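Long-range contact in ATP-dependent helicase FUN30 (Saccharomyces cerevisiae S288c, PDB 5GN1), which uses ATP hydrolysis to remodel nucleosomes, serving heterochromatin organization and the end resection of DNA double-strand breaks: residues T127-Y139 and L163-Q175. Sequence-based numbering, arbitrary orientation.
Sequences TKMSDAILDEPAY and LCCNFPNTLSKYQ
Within a helical region that stands apart from the parallel RecA-like sheet of this SNF2-family ATPase fragment, M129, A132 and I133 on the last turns of helix 123-133 pack against L171 at the end of the short helix 168-171 and Y174 just beyond it. M129 makes a CH-pi contact with Y174: its CG sits over the ring centre, 3.8 Å from the centroid and 11° off the normal. SD, oblique to the same ring at 4.8 Å from its centroid, adds a Met-aromatic contact. K173 CG lies against the opposite face, offset toward the rim. Beyond its sulfur the M129 chain bends (chi3 61°), which brings CE to 3.5 Å from C164 SG. L171 divides its two methyls between neighbours: CD2 lies 4.1 Å from A132 CB, and CD1 lies 3.8 Å from I133 CD1. With CG1 anti to the backbone N (chi1 -163°), the I133 side chain extends so that CD1 lies over one face of the F167 ring, offset toward the rim. E136, closing a type I turn from I133, sends its carboxylate toward T170, but the modelled contact there is implausibly short and its details are doubtful. E136 CB lies at the edge of the F167 ring, in its plane, 4.0 Å from F167 CD2.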
loop_
_atom_site.group_PDB
_atom_site.type_symbol
_atom_site.label_atom_id
_atom_site.label_comp_id
_atom_site.label_asym_id
_atom_site.label_seq_id
_atom_site.Cartn_x
_atom_site.Cartn_y
_atom_site.Cartn_z
ATOM N N THR A 127 1.203 11.701 22.521
ATOM C CA THR A 127 1.113 12.767 23.496
ATOM C C THR A 127 2.517 13.172 23.847
ATOM O O THR A 127 2.847 14.316 23.767
ATOM C CB THR A 127 0.384 12.298 24.736
ATOM O OG1 THR A 127 -0.972 12.023 24.418
ATOM C CG2 THR A 127 0.427 13.332 25.782
ATOM N N LYS A 128 3.380 12.219 24.128
ATOM C CA LYS A 128 4.761 12.550 24.458
ATOM C C LYS A 128 5.512 13.115 23.257
ATOM O O LYS A 128 6.399 13.955 23.433
ATOM C CB LYS A 128 5.485 11.319 25.017
ATOM C CG LYS A 128 4.658 10.468 25.997
ATOM C CD LYS A 128 3.966 11.306 27.099
ATOM C CE LYS A 128 2.547 10.791 27.376
ATOM N NZ LYS A 128 1.847 11.493 28.509
ATOM N N MET A 129 5.190 12.672 22.033
ATOM C CA MET A 129 5.883 13.202 20.857
ATOM C C MET A 129 5.433 14.625 20.543
ATOM O O MET A 129 6.224 15.446 20.057
ATOM C CB MET A 129 5.637 12.313 19.635
ATOM C CG MET A 129 6.120 10.895 19.760
ATOM S SD MET A 129 5.517 9.893 18.384
ATOM C CE MET A 129 6.260 10.756 17.014
ATOM N N SER A 130 4.173 14.897 20.818
ATOM C CA SER A 130 3.694 16.233 20.621
ATOM C C SER A 130 4.330 17.223 21.590
ATOM O O SER A 130 4.802 18.248 21.163
ATOM C CB SER A 130 2.196 16.286 20.686
ATOM O OG SER A 130 1.697 15.871 21.898
ATOM N N ASP A 131 4.406 16.893 22.870
ATOM C CA ASP A 131 5.035 17.797 23.823
ATOM C C ASP A 131 6.469 17.980 23.387
ATOM O O ASP A 131 7.000 19.051 23.381
ATOM C CB ASP A 131 4.995 17.207 25.240
ATOM C CG ASP A 131 6.007 17.862 26.192
ATOM O OD1 ASP A 131 7.081 17.279 26.445
ATOM O OD2 ASP A 131 5.730 18.969 26.686
ATOM N N ALA A 132 7.060 16.883 22.992
ATOM C CA ALA A 132 8.425 16.799 22.579
ATOM C C ALA A 132 8.861 17.596 21.370
ATOM O O ALA A 132 9.879 18.213 21.407
ATOM C CB ALA A 132 8.721 15.337 22.332
ATOM N N ILE A 133 8.085 17.594 20.294
ATOM C CA ILE A 133 8.479 18.286 19.070
ATOM C C ILE A 133 8.589 19.803 19.105
ATOM O O ILE A 133 9.191 20.381 18.221
ATOM C CB ILE A 133 7.586 17.944 17.871
ATOM C CG1 ILE A 133 8.282 18.354 16.612
ATOM C CG2 ILE A 133 6.244 18.622 17.993
ATOM C CD1 ILE A 133 7.751 17.692 15.379
ATOM N N LEU A 134 8.011 20.440 20.098
ATOM C CA LEU A 134 8.065 21.904 20.151
ATOM C C LEU A 134 9.486 22.487 20.173
ATOM O O LEU A 134 9.778 23.491 19.575
ATOM C CB LEU A 134 7.349 22.401 21.399
ATOM C CG LEU A 134 5.875 22.020 21.448
ATOM C CD1 LEU A 134 5.294 21.681 22.798
ATOM C CD2 LEU A 134 5.041 23.099 20.814
ATOM N N ASP A 135 10.400 21.768 20.760
ATOM C CA ASP A 135 11.741 22.221 20.922
ATOM C C ASP A 135 12.424 22.314 19.568
ATOM O O ASP A 135 13.526 22.785 19.460
ATOM C CB ASP A 135 12.432 21.374 21.982
ATOM C CG ASP A 135 11.742 21.497 23.339
ATOM O OD1 ASP A 135 11.495 22.618 23.769
ATOM O OD2 ASP A 135 11.448 20.490 23.999
ATOM N N GLU A 136 11.747 21.914 18.498
ATOM C CA GLU A 136 12.357 22.018 17.161
ATOM C C GLU A 136 12.191 23.450 16.671
ATOM O O GLU A 136 11.243 24.096 17.053
ATOM C CB GLU A 136 11.767 21.018 16.191
ATOM C CG GLU A 136 11.973 19.566 16.594
ATOM C CD GLU A 136 13.207 18.910 16.018
ATOM O OE1 GLU A 136 13.908 19.503 15.191
ATOM O OE2 GLU A 136 13.466 17.764 16.414
ATOM N N PRO A 137 13.102 23.977 15.867
ATOM C CA PRO A 137 12.895 25.409 15.538
ATOM C C PRO A 137 11.636 25.763 14.784
ATOM O O PRO A 137 10.911 26.610 15.266
ATOM C CB PRO A 137 14.083 25.745 14.626
ATOM C CG PRO A 137 14.421 24.477 13.983
ATOM C CD PRO A 137 14.366 23.541 15.141
ATOM N N ALA A 138 11.320 25.097 13.684
ATOM C CA ALA A 138 10.051 25.449 13.056
ATOM C C ALA A 138 8.874 25.481 14.029
ATOM O O ALA A 138 7.798 25.965 13.655
ATOM C CB ALA A 138 9.753 24.468 11.917
ATOM N N TYR A 139 9.037 24.965 15.231
ATOM C CA TYR A 139 7.942 24.893 16.188
ATOM C C TYR A 139 8.162 25.514 17.550
ATOM O O TYR A 139 7.289 25.443 18.388
ATOM C CB TYR A 139 7.636 23.397 16.421
ATOM C CG TYR A 139 6.827 22.783 15.318
ATOM C CD1 TYR A 139 7.428 22.288 14.205
ATOM C CD2 TYR A 139 5.459 22.774 15.379
ATOM C CE1 TYR A 139 6.686 21.770 13.189
ATOM C CE2 TYR A 139 4.708 22.270 14.362
ATOM C CZ TYR A 139 5.332 21.767 13.275
ATOM O OH TYR A 139 4.593 21.253 12.250
ATOM N N LEU A 163 8.201 11.003 10.313
ATOM C CA LEU A 163 8.286 12.266 11.044
ATOM C C LEU A 163 9.445 12.259 12.042
ATOM O O LEU A 163 10.125 13.279 12.229
ATOM C CB LEU A 163 6.973 12.551 11.766
ATOM C CG LEU A 163 6.875 13.876 12.532
ATOM C CD1 LEU A 163 6.890 15.059 11.581
ATOM C CD2 LEU A 163 5.646 13.904 13.422
ATOM N N CYS A 164 9.677 11.120 12.701
ATOM C CA CYS A 164 10.797 11.023 13.631
ATOM C C CYS A 164 12.127 10.999 12.887
ATOM O O CYS A 164 13.141 11.467 13.415
ATOM C CB CYS A 164 10.655 9.778 14.519
ATOM S SG CYS A 164 9.155 9.661 15.473
ATOM N N CYS A 165 12.148 10.475 11.662
ATOM C CA CYS A 165 13.379 10.471 10.883
ATOM C C CYS A 165 13.684 11.818 10.243
ATOM O O CYS A 165 14.802 12.001 9.743
ATOM C CB CYS A 165 13.330 9.401 9.794
ATOM S SG CYS A 165 13.383 7.693 10.401
ATOM N N ASN A 166 12.726 12.755 10.243
ATOM C CA ASN A 166 12.936 14.090 9.692
ATOM C C ASN A 166 13.195 15.145 10.759
ATOM O O ASN A 166 13.742 16.206 10.443
ATOM C CB ASN A 166 11.724 14.508 8.845
ATOM C CG ASN A 166 12.008 15.716 7.970
ATOM O OD1 ASN A 166 12.485 15.582 6.842
ATOM N ND2 ASN A 166 11.709 16.905 8.484
ATOM N N PHE A 167 12.817 14.885 12.009
ATOM C CA PHE A 167 13.119 15.759 13.141
ATOM C C PHE A 167 13.876 14.966 14.210
ATOM O O PHE A 167 13.396 14.811 15.343
ATOM C CB PHE A 167 11.840 16.357 13.719
ATOM C CG PHE A 167 11.113 17.305 12.786
ATOM C CD1 PHE A 167 10.530 16.852 11.611
ATOM C CD2 PHE A 167 10.976 18.648 13.115
ATOM C CE1 PHE A 167 9.849 17.726 10.771
ATOM C CE2 PHE A 167 10.294 19.525 12.280
ATOM C CZ PHE A 167 9.732 19.060 11.107
ATOM N N PRO A 168 15.071 14.452 13.882
ATOM C CA PRO A 168 15.732 13.507 14.806
ATOM C C PRO A 168 15.982 14.075 16.195
ATOM O O PRO A 168 15.659 13.415 17.194
ATOM C CB PRO A 168 17.045 13.171 14.080
ATOM C CG PRO A 168 16.797 13.499 12.657
ATOM C CD PRO A 168 15.878 14.678 12.672
ATOM N N ASN A 169 16.512 15.301 16.282
ATOM C CA ASN A 169 16.981 15.845 17.552
ATOM C C ASN A 169 15.908 15.826 18.628
ATOM O O ASN A 169 16.240 15.844 19.817
ATOM C CB ASN A 169 17.504 17.272 17.355
ATOM C CG ASN A 169 18.296 17.438 16.060
ATOM O OD1 ASN A 169 18.165 18.457 15.359
ATOM N ND2 ASN A 169 19.120 16.430 15.728
ATOM N N THR A 170 14.635 15.766 18.247
ATOM C CA THR A 170 13.563 15.719 19.226
ATOM C C THR A 170 12.801 14.402 19.236
ATOM O O THR A 170 12.173 14.073 20.250
ATOM C CB THR A 170 12.575 16.867 18.979
ATOM O OG1 THR A 170 13.310 18.070 18.734
ATOM C CG2 THR A 170 11.719 17.083 20.186
ATOM N N LEU A 171 12.850 13.633 18.154
ATOM C CA LEU A 171 11.986 12.477 18.032
ATOM C C LEU A 171 12.708 11.187 17.675
ATOM O O LEU A 171 12.058 10.140 17.634
ATOM C CB LEU A 171 10.890 12.750 16.989
ATOM C CG LEU A 171 10.075 14.022 17.227
ATOM C CD1 LEU A 171 9.089 14.253 16.086
ATOM C CD2 LEU A 171 9.353 13.935 18.551
ATOM N N SER A 172 14.021 11.226 17.431
ATOM C CA SER A 172 14.723 10.028 16.975
ATOM C C SER A 172 14.543 8.859 17.932
ATOM O O SER A 172 14.606 7.700 17.507
ATOM C CB SER A 172 16.211 10.308 16.805
ATOM O OG SER A 172 16.845 10.216 18.065
ATOM N N LYS A 173 14.335 9.132 19.221
ATOM C CA LYS A 173 14.137 8.049 20.176
ATOM C C LYS A 173 12.813 7.331 19.960
ATOM O O LYS A 173 12.630 6.226 20.478
ATOM C CB LYS A 173 14.231 8.576 21.619
ATOM C CG LYS A 173 12.963 9.174 22.224
ATOM C CD LYS A 173 13.117 9.239 23.749
ATOM C CE LYS A 173 12.565 10.515 24.360
ATOM N NZ LYS A 173 12.252 10.360 25.813
ATOM N N TYR A 174 11.895 7.929 19.203
ATOM C CA TYR A 174 10.624 7.300 18.882
ATOM C C TYR A 174 10.630 6.587 17.532
ATOM O O TYR A 174 9.646 5.911 17.211
ATOM C CB TYR A 174 9.497 8.342 18.912
ATOM C CG TYR A 174 9.344 9.016 20.254
ATOM C CD1 TYR A 174 8.608 8.417 21.275
ATOM C CD2 TYR A 174 9.932 10.250 20.506
ATOM C CE1 TYR A 174 8.464 9.030 22.511
ATOM C CE2 TYR A 174 9.798 10.869 21.733
ATOM C CZ TYR A 174 9.064 10.255 22.732
ATOM O OH TYR A 174 8.926 10.870 23.954
ATOM N N GLN A 175 11.701 6.718 16.744
ATOM C CA GLN A 175 11.811 6.013 15.470
ATOM C C GLN A 175 11.623 4.511 15.653
ATOM O O GLN A 175 11.973 3.937 16.686
ATOM C CB GLN A 175 13.175 6.244 14.836
ATOM C CG GLN A 175 13.481 7.647 14.424
ATOM C CD GLN A 175 14.819 7.741 13.719
ATOM O OE1 GLN A 175 15.499 6.727 13.509
ATOM N NE2 GLN A 175 15.200 8.953 13.334
#